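Local coordinates for G-protein interacting protein 1 (Dictyostelium discoideum, PDB 5Z1N), which probably binds heterotrimeric G proteins and keeps them sequestered in the cytosol during chemotaxis, its C-terminal TNFAIP8-like region holding phospholipid in a helical pocket, at residues R15-S20 / I155-K160; T139-D144 / D149-L154. All coordinates share one frame; numbering follows the deposited sequence.

Helix 151-158 is common to both contacts. In interaction 1 its C-terminal half meets helix 12-28 near the N terminus of the chain; in interaction 2 its N-terminal turn packs on helix 135-144, the helix just before it. The centres lie about 12 Å apart, and 139-144 / 149-154, a local pairing, falls within the long span of chain that 15-20 / 155-160 brings together. Leu-17 CD2 touches Leu-154 CD1 at 3.9 Å, so the two contacts run into each other. Helix 12-28 (Leu-17, Ile-18) lines the phosphatidylethanolamine pocket toward the ester end and helix 151-158 (Leu-151, Leu-154) at the end of one acyl chain, so both belong to its wall.

Interaction 1 of 2, residues R15-S20 / I155-K160; sequences RELIGS and ISALNK. With PEF (di-palmitoyl-3-sn-phosphatidylethanolamine), chain B.
Ala-157 and Leu-158 receive a single methyl of Leu-17, which reaches over from helix 12-28 to the C-terminal half of helix 151-158. Ahead of them, Ile-155 turns its side chain the other way and packs on Leu-76, Asp-77 and Phe-80 of helix 59-81, tying this short helix to helix 59-81. The CB of Ala-157 stands 3.5 Å from Leu-17 CD2, and this small methyl lets the two helices come near, with the CA atoms of Leu-17 and Ala-157 7.1 Å apart. Leu-158 follows with CD2, 3.7 Å from the same Leu-17 CD2, the two leucines crossing obliquely. CG of Leu-158 lies anti to its carbonyl carbon (chi1 -73°), and from there the branch extends back to Leu-17.

This is one seam in the wall of the TNFAIP8-like helical bundle, whose interior holds the phosphatidylethanolamine. Leu-17 serves both sides of it: while CD2 fills the seam, CD1 is turned to the lipid, 3.7 Å from the ester carbonyl oxygen O5. One residue on, Ile-18 lays CG1 against acyl carbon C14 at 3.8 Å and also packs on helix 31-53.

Past Leu-158, Asn-159 gives its ND2 to Asp-77 OD2. Lys-160 folds its side chain back toward Ser-156 and Asn-159, where NZ donates to Ser-156 O at 2.9 Å, in the carbonyl plane on a lone pair, and to Asn-159 OD1 at 3.0 Å. The ammonium thus bridges two acceptors that lie close together, and its positive charge probably eases their proximity.

Interaction 2 of 2, residues T139-D144 / D149-L154; sequences TKVWDD and DDLFLL. With PEF (di-palmitoyl-3-sn-phosphatidylethanolamine), chain B.
Two consecutive helices of the TNFAIP8-like bundle, 135-144 and 151-158, joined by a short connection, meet here through Leu-151, which fits between Val-141 and Trp-142 beside the far end of the lipid pocket. Leu-151 CD2 is 3.7 Å from Val-141 CG1, and Leu-151 CD1 lies almost as near to that same methyl. Val-141 CG1 is anti to the backbone N (chi1 159°), placed to meet both leucine branches, and the valine packs also on Ile-24 and Val-28 of helix 12-28.

Trp-142 offers a ring face. Leu-151 CD2 sits over its six-membered ring in a CH-pi contact, 4.1 Å from the centroid and only 6° off the ring normal, with the two side chains crossing at about a right angle. The indole is fixed in turn by NE1, which bonds to Ala-79 O, and by an edge-to-face contact with Tyr-83.

The other branch of Leu-151 looks to the lipid: CD1 is 4.0 Å from the terminal acyl carbon C25. One helical turn on, Leu-154 CD2 touches C24 of that chain at 3.8 Å. Both leucines thus present methyls to the chain end, as suits a hydrocarbon tail. Between 139-144 and 149-154 the contacts are likewise apolar, methyl on methyl and methyl on ring face, so shape fit and dispersion hold them and not directed bonds.

Interaction 1 of 2, residues R15-S20 / I155-K160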
ATOM      1  N   ARG A  15     -10.781   5.900  -1.672  1.00 16.12           N
ATOM      2  CA  ARG A  15     -11.659   4.738  -1.767  1.00 13.18           C
ATOM      3  C   ARG A  15     -11.484   4.014  -3.095  1.00 16.63           C
ATOM      4  O   ARG A  15     -11.573   2.783  -3.145  1.00 13.68           O
ATOM      5  CB  ARG A  15     -13.120   5.155  -1.577  1.00 17.52           C
ATOM      6  CG  ARG A  15     -13.410   5.810  -0.230  1.00 22.14           C
ATOM      7  CD  ARG A  15     -14.906   5.914   0.042  1.00 30.55           C
ATOM      8  NE  ARG A  15     -15.584   6.763  -0.934  1.00 41.31           N
ATOM      9  CZ  ARG A  15     -15.910   8.035  -0.725  1.00 50.53           C
ATOM     10  NH1 ARG A  15     -15.621   8.614   0.436  1.00 26.58           N
ATOM     11  NH2 ARG A  15     -16.525   8.731  -1.674  1.00 25.11           N
ATOM     12  N   GLU A  16     -11.229   4.757  -4.175  1.00 19.66           N
ATOM     13  CA  GLU A  16     -10.975   4.122  -5.464  1.00 15.79           C
ATOM     14  C   GLU A  16      -9.644   3.382  -5.462  1.00 15.23           C
ATOM     15  O   GLU A  16      -9.546   2.268  -5.993  1.00 14.91           O
ATOM     16  CB  GLU A  16     -11.009   5.165  -6.581  1.00 13.72           C
ATOM     17  CG  GLU A  16     -12.407   5.496  -7.065  1.00 24.28           C
ATOM     18  CD  GLU A  16     -12.896   4.530  -8.125  1.00 44.22           C
ATOM     19  OE1 GLU A  16     -14.121   4.295  -8.199  1.00 48.49           O
ATOM     20  OE2 GLU A  16     -12.054   4.006  -8.885  1.00 40.85           O
ATOM     21  N   LEU A  17      -8.604   3.989  -4.875  1.00 14.02           N
ATOM     22  CA  LEU A  17      -7.327   3.289  -4.746  1.00 14.32           C
ATOM     23  C   LEU A  17      -7.494   1.977  -3.982  1.00 15.81           C
ATOM     24  O   LEU A  17      -7.020   0.913  -4.415  1.00 11.16           O
ATOM     25  CB  LEU A  17      -6.312   4.191  -4.047  1.00 12.09           C
ATOM     26  CG  LEU A  17      -5.575   5.179  -4.947  1.00 24.84           C
ATOM     27  CD1 LEU A  17      -4.935   6.281  -4.121  1.00 20.46           C
ATOM     28  CD2 LEU A  17      -4.530   4.436  -5.747  1.00 31.84           C
ATOM     29  N   ILE A  18      -8.177   2.035  -2.839  1.00  9.03           N
ATOM     30  CA  ILE A  18      -8.362   0.839  -2.029  1.00  8.05           C
ATOM     31  C   ILE A  18      -9.221  -0.182  -2.762  1.00  7.69           C
ATOM     32  O   ILE A  18      -8.996  -1.389  -2.639  1.00 11.89           O
ATOM     33  CB  ILE A  18      -8.955   1.224  -0.664  1.00  9.34           C
ATOM     34  CG1 ILE A  18      -8.010   2.186   0.055  1.00 10.72           C
ATOM     35  CG2 ILE A  18      -9.190  -0.013   0.190  1.00 10.38           C
ATOM     36  CD1 ILE A  18      -8.524   2.668   1.386  1.00 14.04           C
ATOM     37  N   GLY A  19     -10.204   0.277  -3.542  1.00 11.32           N
ATOM     38  CA  GLY A  19     -10.980  -0.644  -4.356  1.00 11.31           C
ATOM     39  C   GLY A  19     -10.128  -1.394  -5.364  1.00 11.31           C
ATOM     40  O   GLY A  19     -10.275  -2.610  -5.537  1.00  9.24           O
ATOM     41  N   SER A  20      -9.216  -0.684  -6.037  1.00 10.69           N
ATOM     42  CA  SER A  20      -8.343  -1.348  -7.004  1.00 14.70           C
ATOM     43  C   SER A  20      -7.452  -2.385  -6.321  1.00 10.01           C
ATOM     44  O   SER A  20      -7.344  -3.539  -6.777  1.00 15.74           O
ATOM     45  CB  SER A  20      -7.503  -0.306  -7.744  1.00 16.72           C
ATOM     46  OG  SER A  20      -8.330   0.561  -8.498  1.00 16.17           O
ATOM     47  N   ILE A 155      -1.776   1.283 -10.629  1.00 13.42           N
ATOM     48  CA  ILE A 155      -0.460   1.878 -10.840  1.00 11.60           C
ATOM     49  C   ILE A 155      -0.593   3.284 -11.405  1.00 20.69           C
ATOM     50  O   ILE A 155       0.126   4.203 -10.998  1.00 15.81           O
ATOM     51  CB  ILE A 155       0.402   0.987 -11.750  1.00 11.10           C
ATOM     52  CG1 ILE A 155       0.540  -0.414 -11.150  1.00 10.12           C
ATOM     53  CG2 ILE A 155       1.767   1.628 -11.964  1.00 13.62           C
ATOM     54  CD1 ILE A 155       1.056  -0.424  -9.722  1.00 12.93           C
ATOM     55  N   SER A 156      -1.518   3.479 -12.345  1.00 13.63           N
ATOM     56  CA  SER A 156      -1.707   4.795 -12.937  1.00 18.54           C
ATOM     57  C   SER A 156      -2.280   5.793 -11.940  1.00 20.50           C
ATOM     58  O   SER A 156      -2.136   7.002 -12.145  1.00 29.67           O
ATOM     59  CB  SER A 156      -2.610   4.700 -14.168  1.00 13.52           C
ATOM     60  OG  SER A 156      -3.948   4.425 -13.797  1.00 28.98           O
ATOM     61  N   ALA A 157      -2.928   5.321 -10.871  1.00 20.27           N
ATOM     62  CA  ALA A 157      -3.304   6.244  -9.808  1.00 15.57           C
ATOM     63  C   ALA A 157      -2.152   6.492  -8.841  1.00 27.32           C
ATOM     64  O   ALA A 157      -2.034   7.593  -8.294  1.00 25.74           O
ATOM     65  CB  ALA A 157      -4.524   5.715  -9.056  1.00 18.62           C
ATOM     66  N   LEU A 158      -1.287   5.495  -8.639  1.00 21.35           N
ATOM     67  CA  LEU A 158      -0.195   5.619  -7.677  1.00 16.68           C
ATOM     68  C   LEU A 158       0.948   6.478  -8.206  1.00 21.95           C
ATOM     69  O   LEU A 158       1.565   7.230  -7.444  1.00 17.82           O
ATOM     70  CB  LEU A 158       0.328   4.232  -7.304  1.00 14.27           C
ATOM     71  CG  LEU A 158      -0.553   3.374  -6.394  1.00 13.56           C
ATOM     72  CD1 LEU A 158       0.132   2.050  -6.097  1.00 11.47           C
ATOM     73  CD2 LEU A 158      -0.885   4.119  -5.110  1.00 14.11           C
ATOM     74  N   ASN A 159       1.254   6.376  -9.500  1.00 23.41           N
ATOM     75  CA  ASN A 159       2.445   7.018 -10.042  1.00 19.45           C
ATOM     76  C   ASN A 159       2.296   8.526 -10.192  1.00 20.00           C
ATOM     77  O   ASN A 159       3.274   9.196 -10.537  1.00 23.11           O
ATOM     78  CB  ASN A 159       2.831   6.388 -11.389  1.00 12.43           C
ATOM     79  CG  ASN A 159       1.765   6.561 -12.464  1.00 23.62           C
ATOM     80  OD1 ASN A 159       0.764   7.251 -12.272  1.00 27.26           O
ATOM     81  ND2 ASN A 159       1.989   5.931 -13.614  1.00 22.50           N
ATOM     82  N   LYS A 160       1.105   9.072  -9.949  1.00 21.55           N
ATOM     83  CA  LYS A 160       0.953  10.520  -9.941  1.00 20.86           C
ATOM     84  C   LYS A 160       1.539  11.141  -8.683  1.00 19.93           C
ATOM     85  O   LYS A 160       1.829  12.343  -8.675  1.00 13.82           O
ATOM     86  CB  LYS A 160      -0.526  10.900 -10.061  1.00 23.80           C
ATOM     87  CG  LYS A 160      -1.289  10.167 -11.150  1.00 31.19           C
ATOM     88  CD  LYS A 160      -0.687  10.418 -12.524  1.00 26.46           C
ATOM     89  CE  LYS A 160      -1.564   9.832 -13.628  1.00 33.51           C
ATOM     90  NZ  LYS A 160      -0.965   8.613 -14.251  1.00 22.16           N
TER
HETATM   91  C2  PEF B 401      -6.343  10.486   1.264  1.00 24.15           C
HETATM   92  C1  PEF B 401      -5.692  11.580   2.101  1.00 24.30           C
HETATM   93  N   PEF B 401      -3.064  16.565   0.235  0.50 29.33           N
HETATM   94  C3  PEF B 401      -6.668  10.973  -0.139  1.00 13.45           C
HETATM   95  C4  PEF B 401      -3.374  14.933   1.995  0.50 36.42           C
HETATM   96  C5  PEF B 401      -2.743  16.265   1.614  0.50 35.46           C
HETATM   97  C10 PEF B 401      -6.040   8.117   1.247  1.00 22.40           C
HETATM   98  C11 PEF B 401      -5.172   6.895   1.415  1.00 29.38           C
HETATM   99  C12 PEF B 401      -5.459   5.839   0.353  1.00 23.00           C
HETATM  100  C13 PEF B 401      -4.337   4.808   0.400  1.00 20.54           C
HETATM  101  C14 PEF B 401      -4.574   3.602  -0.502  1.00 21.61           C
HETATM  102  C15 PEF B 401      -3.263   2.834  -0.651  1.00 27.43           C
HETATM  103  C16 PEF B 401      -3.436   1.545  -1.441  1.00 35.38           C
HETATM  104  C17 PEF B 401      -2.093   0.998  -1.917  1.00 32.13           C
HETATM  105  C18 PEF B 401      -1.042   1.010  -0.812  1.00 30.61           C
HETATM  106  C19 PEF B 401      -0.137  -0.216  -0.892  1.00 35.19           C
HETATM  107  C20 PEF B 401       0.430  -0.427  -2.293  1.00 20.72           C
HETATM  108  C21 PEF B 401       0.194  -1.861  -2.753  1.00 21.44           C
HETATM  109  C22 PEF B 401       0.635  -2.063  -4.198  1.00 20.19           C
HETATM  110  C23 PEF B 401       0.054  -3.352  -4.774  1.00 14.73           C
HETATM  111  C24 PEF B 401       0.597  -3.612  -6.173  1.00 14.44           C
HETATM  112  C25 PEF B 401      -0.100  -4.787  -6.823  1.00 20.26           C
HETATM  113  C30 PEF B 401      -5.131   9.936  -1.777  1.00 27.79           C
HETATM  114  C31 PEF B 401      -3.858   9.963  -2.589  1.00 27.61           C
HETATM  115  C32 PEF B 401      -2.820   9.044  -1.957  1.00 25.24           C
HETATM  116  C33 PEF B 401      -2.297   9.613  -0.644  1.00 29.79           C
HETATM  117  C34 PEF B 401      -1.831   8.495   0.281  1.00 39.05           C
HETATM  118  C35 PEF B 401      -1.118   9.053   1.508  1.00 40.18           C
HETATM  119  C36 PEF B 401      -1.178   8.074   2.675  1.00 51.35           C
HETATM  120  C37 PEF B 401      -0.116   8.375   3.728  1.00 40.40           C
HETATM  121  C38 PEF B 401      -0.317   7.505   4.966  1.00 37.89           C
HETATM  122  C39 PEF B 401       0.957   6.753   5.335  1.00 42.95           C
HETATM  123  C40 PEF B 401       0.780   5.913   6.597  1.00 35.70           C
HETATM  124  C41 PEF B 401      -0.313   4.861   6.438  1.00 41.06           C
HETATM  125  C42 PEF B 401       0.024   3.842   5.353  1.00 31.45           C
HETATM  126  C43 PEF B 401      -0.986   2.701   5.355  1.00 17.80           C
HETATM  127  C44 PEF B 401      -0.694   1.690   4.254  1.00 33.59           C
HETATM  128  C45 PEF B 401      -1.563   0.460   4.412  1.00 23.97           C
HETATM  129  O4  PEF B 401      -7.254   8.036   1.191  1.00 14.21           O
HETATM  130  O5  PEF B 401      -5.901   8.992  -1.852  1.00 28.09           O
HETATM  131  O2  PEF B 401      -5.409   9.421   1.151  1.00 20.00           O
HETATM  132  O3  PEF B 401      -5.448  11.025  -0.872  1.00 29.60           O
HETATM  133  O1P PEF B 401      -7.041  15.032   2.666  1.00 16.64           O
HETATM  134  O2P PEF B 401      -5.024  13.752   3.767  1.00 18.79           O
HETATM  135  O3P PEF B 401      -6.148  12.859   1.677  1.00 22.49           O
HETATM  136  O4P PEF B 401      -4.743  14.905   1.591  1.00 28.97           O
HETATM  137  P   PEF B 401      -5.802  14.170   2.546  1.00 19.14           P

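Interaction 2 of 2, residues T139-D144 / D149-L154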
ATOM      1  N   THR A 139       5.123 -10.684  -7.879  1.00  8.70           N
ATOM      2  CA  THR A 139       5.403 -11.593  -8.992  1.00  9.98           C
ATOM      3  C   THR A 139       4.128 -12.275  -9.478  1.00 14.57           C
ATOM      4  O   THR A 139       3.889 -12.376 -10.694  1.00 13.22           O
ATOM      5  CB  THR A 139       6.457 -12.631  -8.597  1.00 13.60           C
ATOM      6  OG1 THR A 139       5.991 -13.399  -7.483  1.00 18.87           O
ATOM      7  CG2 THR A 139       7.770 -11.953  -8.232  1.00 12.22           C
ATOM      8  N   LYS A 140       3.288 -12.734  -8.544  1.00 12.79           N
ATOM      9  CA  LYS A 140       2.004 -13.306  -8.938  0.56 13.22           C
ATOM     10  C   LYS A 140       1.181 -12.304  -9.739  1.00 13.68           C
ATOM     11  O   LYS A 140       0.590 -12.651 -10.763  1.00 15.31           O
ATOM     12  CB  LYS A 140       1.231 -13.769  -7.703  0.56 12.23           C
ATOM     13  CG  LYS A 140      -0.171 -14.288  -7.999  0.56 18.96           C
ATOM     14  CD  LYS A 140      -0.163 -15.779  -8.310  0.56 19.01           C
ATOM     15  CE  LYS A 140      -1.547 -16.270  -8.725  0.56 12.00           C
ATOM     16  NZ  LYS A 140      -1.484 -17.651  -9.280  0.56 15.12           N
ATOM     17  N   VAL A 141       1.139 -11.050  -9.288  1.00  9.78           N
ATOM     18  CA  VAL A 141       0.362 -10.028  -9.986  1.00 13.47           C
ATOM     19  C   VAL A 141       0.895  -9.817 -11.399  1.00 16.11           C
ATOM     20  O   VAL A 141       0.130  -9.756 -12.371  1.00 11.44           O
ATOM     21  CB  VAL A 141       0.367  -8.718  -9.176  1.00  6.49           C
ATOM     22  CG1 VAL A 141       0.041  -7.529 -10.063  1.00 17.46           C
ATOM     23  CG2 VAL A 141      -0.620  -8.816  -8.018  1.00  6.78           C
ATOM     24  N   TRP A 142       2.217  -9.723 -11.539  1.00 10.62           N
ATOM     25  CA  TRP A 142       2.810  -9.409 -12.830  1.00 14.56           C
ATOM     26  C   TRP A 142       2.729 -10.570 -13.810  1.00 17.81           C
ATOM     27  O   TRP A 142       2.844 -10.341 -15.019  1.00 10.70           O
ATOM     28  CB  TRP A 142       4.268  -8.975 -12.653  1.00  9.48           C
ATOM     29  CG  TRP A 142       4.481  -7.500 -12.838  1.00 12.57           C
ATOM     30  CD1 TRP A 142       5.056  -6.881 -13.914  1.00  5.44           C
ATOM     31  CD2 TRP A 142       4.117  -6.457 -11.924  1.00 10.28           C
ATOM     32  NE1 TRP A 142       5.078  -5.522 -13.722  1.00  5.43           N
ATOM     33  CE2 TRP A 142       4.507  -5.234 -12.512  1.00  7.43           C
ATOM     34  CE3 TRP A 142       3.504  -6.439 -10.667  1.00  9.38           C
ATOM     35  CZ2 TRP A 142       4.302  -4.006 -11.886  1.00  6.23           C
ATOM     36  CZ3 TRP A 142       3.301  -5.214 -10.045  1.00 13.15           C
ATOM     37  CH2 TRP A 142       3.701  -4.016 -10.656  1.00  6.77           C
ATOM     38  N   ASP A 143       2.534 -11.802 -13.333  1.00 19.94           N
ATOM     39  CA  ASP A 143       2.484 -12.944 -14.243  1.00 18.79           C
ATOM     40  C   ASP A 143       1.096 -13.532 -14.462  1.00 23.47           C
ATOM     41  O   ASP A 143       0.821 -14.027 -15.556  1.00 24.94           O
ATOM     42  CB  ASP A 143       3.404 -14.065 -13.746  1.00 16.72           C
ATOM     43  CG  ASP A 143       4.803 -13.949 -14.293  1.00 15.74           C
ATOM     44  OD1 ASP A 143       5.055 -13.022 -15.092  1.00 24.09           O
ATOM     45  OD2 ASP A 143       5.654 -14.786 -13.932  1.00 20.88           O
ATOM     46  N   ASP A 144       0.215 -13.493 -13.465  1.00 24.88           N
ATOM     47  CA  ASP A 144      -0.973 -14.338 -13.455  1.00 25.06           C
ATOM     48  C   ASP A 144      -2.282 -13.556 -13.478  1.00 29.71           C
ATOM     49  O   ASP A 144      -3.351 -14.161 -13.328  1.00 41.25           O
ATOM     50  CB  ASP A 144      -0.940 -15.265 -12.233  1.00 21.17           C
ATOM     51  CG  ASP A 144       0.148 -16.325 -12.330  1.00 22.46           C
ATOM     52  OD1 ASP A 144       0.736 -16.480 -13.422  1.00 27.03           O
ATOM     53  OD2 ASP A 144       0.424 -17.000 -11.313  1.00 19.01           O
ATOM     54  N   ASP A 149      -8.196  -7.308 -14.683  1.00 20.61           N
ATOM     55  CA  ASP A 149      -7.990  -7.133 -13.251  1.00 24.48           C
ATOM     56  C   ASP A 149      -7.458  -5.750 -12.892  1.00 22.74           C
ATOM     57  O   ASP A 149      -7.337  -5.441 -11.701  1.00 23.48           O
ATOM     58  CB  ASP A 149      -7.061  -8.232 -12.732  1.00 26.15           C
ATOM     59  CG  ASP A 149      -7.674  -9.617 -12.885  1.00 29.06           C
ATOM     60  OD1 ASP A 149      -6.932 -10.602 -13.093  1.00 24.08           O
ATOM     61  OD2 ASP A 149      -8.917  -9.712 -12.818  1.00 22.26           O
ATOM     62  N   ASP A 150      -7.129  -4.929 -13.890  1.00 12.34           N
ATOM     63  CA  ASP A 150      -7.004  -3.479 -13.733  1.00 10.81           C
ATOM     64  C   ASP A 150      -5.857  -3.087 -12.802  1.00 15.94           C
ATOM     65  O   ASP A 150      -5.969  -2.148 -12.011  1.00 14.01           O
ATOM     66  CB  ASP A 150      -8.325  -2.868 -13.263  1.00 17.94           C
ATOM     67  CG  ASP A 150      -9.391  -2.882 -14.350  1.00 18.67           C
ATOM     68  OD1 ASP A 150      -9.023  -2.794 -15.540  1.00 16.21           O
ATOM     69  OD2 ASP A 150     -10.591  -2.983 -14.023  1.00 19.01           O
ATOM     70  N   LEU A 151      -4.734  -3.799 -12.910  1.00 11.69           N
ATOM     71  CA  LEU A 151      -3.491  -3.283 -12.347  1.00 10.59           C
ATOM     72  C   LEU A 151      -3.184  -1.894 -12.894  1.00 19.10           C
ATOM     73  O   LEU A 151      -2.602  -1.055 -12.190  1.00 13.36           O
ATOM     74  CB  LEU A 151      -2.344  -4.247 -12.653  1.00  9.39           C
ATOM     75  CG  LEU A 151      -0.952  -3.884 -12.134  1.00  9.60           C
ATOM     76  CD1 LEU A 151      -0.929  -3.850 -10.605  1.00  7.43           C
ATOM     77  CD2 LEU A 151       0.066  -4.869 -12.674  1.00 12.57           C
ATOM     78  N   PHE A 152      -3.594  -1.627 -14.141  1.00 11.46           N
ATOM     79  CA  PHE A 152      -3.357  -0.320 -14.749  1.00 14.20           C
ATOM     80  C   PHE A 152      -3.993   0.802 -13.942  1.00 14.10           C
ATOM     81  O   PHE A 152      -3.390   1.866 -13.772  1.00 14.92           O
ATOM     82  CB  PHE A 152      -3.887  -0.292 -16.185  1.00 18.09           C
ATOM     83  CG  PHE A 152      -3.961   1.095 -16.771  1.00 20.39           C
ATOM     84  CD1 PHE A 152      -2.817   1.728 -17.232  1.00 17.53           C
ATOM     85  CD2 PHE A 152      -5.170   1.775 -16.837  1.00 18.58           C
ATOM     86  CE1 PHE A 152      -2.876   3.007 -17.759  1.00 20.93           C
ATOM     87  CE2 PHE A 152      -5.236   3.054 -17.361  1.00 24.44           C
ATOM     88  CZ  PHE A 152      -4.086   3.672 -17.820  1.00 23.96           C
ATOM     89  N   LEU A 153      -5.218   0.597 -13.454  1.00 15.98           N
ATOM     90  CA  LEU A 153      -5.882   1.643 -12.681  1.00 10.65           C
ATOM     91  C   LEU A 153      -5.119   1.946 -11.399  1.00 14.13           C
ATOM     92  O   LEU A 153      -4.942   3.114 -11.026  1.00 16.58           O
ATOM     93  CB  LEU A 153      -7.320   1.229 -12.368  1.00 15.82           C
ATOM     94  CG  LEU A 153      -8.208   0.981 -13.588  1.00 24.31           C
ATOM     95  CD1 LEU A 153      -9.637   0.702 -13.164  1.00 21.53           C
ATOM     96  CD2 LEU A 153      -8.156   2.167 -14.537  1.00 21.46           C
ATOM     97  N   LEU A 154      -4.644   0.902 -10.719  1.00 12.23           N
ATOM     98  CA  LEU A 154      -3.920   1.097  -9.470  1.00 15.75           C
ATOM     99  C   LEU A 154      -2.591   1.801  -9.706  1.00 15.53           C
ATOM    100  O   LEU A 154      -2.291   2.811  -9.059  1.00 16.27           O
ATOM    101  CB  LEU A 154      -3.695  -0.247  -8.778  1.00 11.09           C
ATOM    102  CG  LEU A 154      -2.790  -0.159  -7.549  1.00 14.10           C
ATOM    103  CD1 LEU A 154      -3.402   0.763  -6.500  1.00 13.14           C
ATOM    104  CD2 LEU A 154      -2.517  -1.540  -6.977  1.00 18.78           C
TER
HETATM  105  C2  PEF B 401      -6.343  10.486   1.264  1.00 24.15           C
HETATM  106  C1  PEF B 401      -5.692  11.580   2.101  1.00 24.30           C
HETATM  107  N   PEF B 401      -3.064  16.565   0.235  0.50 29.33           N
HETATM  108  C3  PEF B 401      -6.668  10.973  -0.139  1.00 13.45           C
HETATM  109  C4  PEF B 401      -3.374  14.933   1.995  0.50 36.42           C
HETATM  110  C5  PEF B 401      -2.743  16.265   1.614  0.50 35.46           C
HETATM  111  C10 PEF B 401      -6.040   8.117   1.247  1.00 22.40           C
HETATM  112  C11 PEF B 401      -5.172   6.895   1.415  1.00 29.38           C
HETATM  113  C12 PEF B 401      -5.459   5.839   0.353  1.00 23.00           C
HETATM  114  C13 PEF B 401      -4.337   4.808   0.400  1.00 20.54           C
HETATM  115  C14 PEF B 401      -4.574   3.602  -0.502  1.00 21.61           C
HETATM  116  C15 PEF B 401      -3.263   2.834  -0.651  1.00 27.43           C
HETATM  117  C16 PEF B 401      -3.436   1.545  -1.441  1.00 35.38           C
HETATM  118  C17 PEF B 401      -2.093   0.998  -1.917  1.00 32.13           C
HETATM  119  C18 PEF B 401      -1.042   1.010  -0.812  1.00 30.61           C
HETATM  120  C19 PEF B 401      -0.137  -0.216  -0.892  1.00 35.19           C
HETATM  121  C20 PEF B 401       0.430  -0.427  -2.293  1.00 20.72           C
HETATM  122  C21 PEF B 401       0.194  -1.861  -2.753  1.00 21.44           C
HETATM  123  C22 PEF B 401       0.635  -2.063  -4.198  1.00 20.19           C
HETATM  124  C23 PEF B 401       0.054  -3.352  -4.774  1.00 14.73           C
HETATM  125  C24 PEF B 401       0.597  -3.612  -6.173  1.00 14.44           C
HETATM  126  C25 PEF B 401      -0.100  -4.787  -6.823  1.00 20.26           C
HETATM  127  C30 PEF B 401      -5.131   9.936  -1.777  1.00 27.79           C
HETATM  128  C31 PEF B 401      -3.858   9.963  -2.589  1.00 27.61           C
HETATM  129  C32 PEF B 401      -2.820   9.044  -1.957  1.00 25.24           C
HETATM  130  C33 PEF B 401      -2.297   9.613  -0.644  1.00 29.79           C
HETATM  131  C34 PEF B 401      -1.831   8.495   0.281  1.00 39.05           C
HETATM  132  C35 PEF B 401      -1.118   9.053   1.508  1.00 40.18           C
HETATM  133  C36 PEF B 401      -1.178   8.074   2.675  1.00 51.35           C
HETATM  134  C37 PEF B 401      -0.116   8.375   3.728  1.00 40.40           C
HETATM  135  C38 PEF B 401      -0.317   7.505   4.966  1.00 37.89           C
HETATM  136  C39 PEF B 401       0.957   6.753   5.335  1.00 42.95           C
HETATM  137  C40 PEF B 401       0.780   5.913   6.597  1.00 35.70           C
HETATM  138  C41 PEF B 401      -0.313   4.861   6.438  1.00 41.06           C
HETATM  139  C42 PEF B 401       0.024   3.842   5.353  1.00 31.45           C
HETATM  140  C43 PEF B 401      -0.986   2.701   5.355  1.00 17.80           C
HETATM  141  C44 PEF B 401      -0.694   1.690   4.254  1.00 33.59           C
HETATM  142  C45 PEF B 401      -1.563   0.460   4.412  1.00 23.97           C
HETATM  143  O4  PEF B 401      -7.254   8.036   1.191  1.00 14.21           O
HETATM  144  O5  PEF B 401      -5.901   8.992  -1.852  1.00 28.09           O
HETATM  145  O2  PEF B 401      -5.409   9.421   1.151  1.00 20.00           O
HETATM  146  O3  PEF B 401      -5.448  11.025  -0.872  1.00 29.60           O
HETATM  147  O1P PEF B 401      -7.041  15.032   2.666  1.00 16.64           O
HETATM  148  O2P PEF B 401      -5.024  13.752   3.767  1.00 18.79           O
HETATM  149  O3P PEF B 401      -6.148  12.859   1.677  1.00 22.49           O
HETATM  150  O4P PEF B 401      -4.743  14.905   1.591  1.00 28.97           O
HETATM  151  P   PEF B 401      -5.802  14.170   2.546  1.00 19.14           P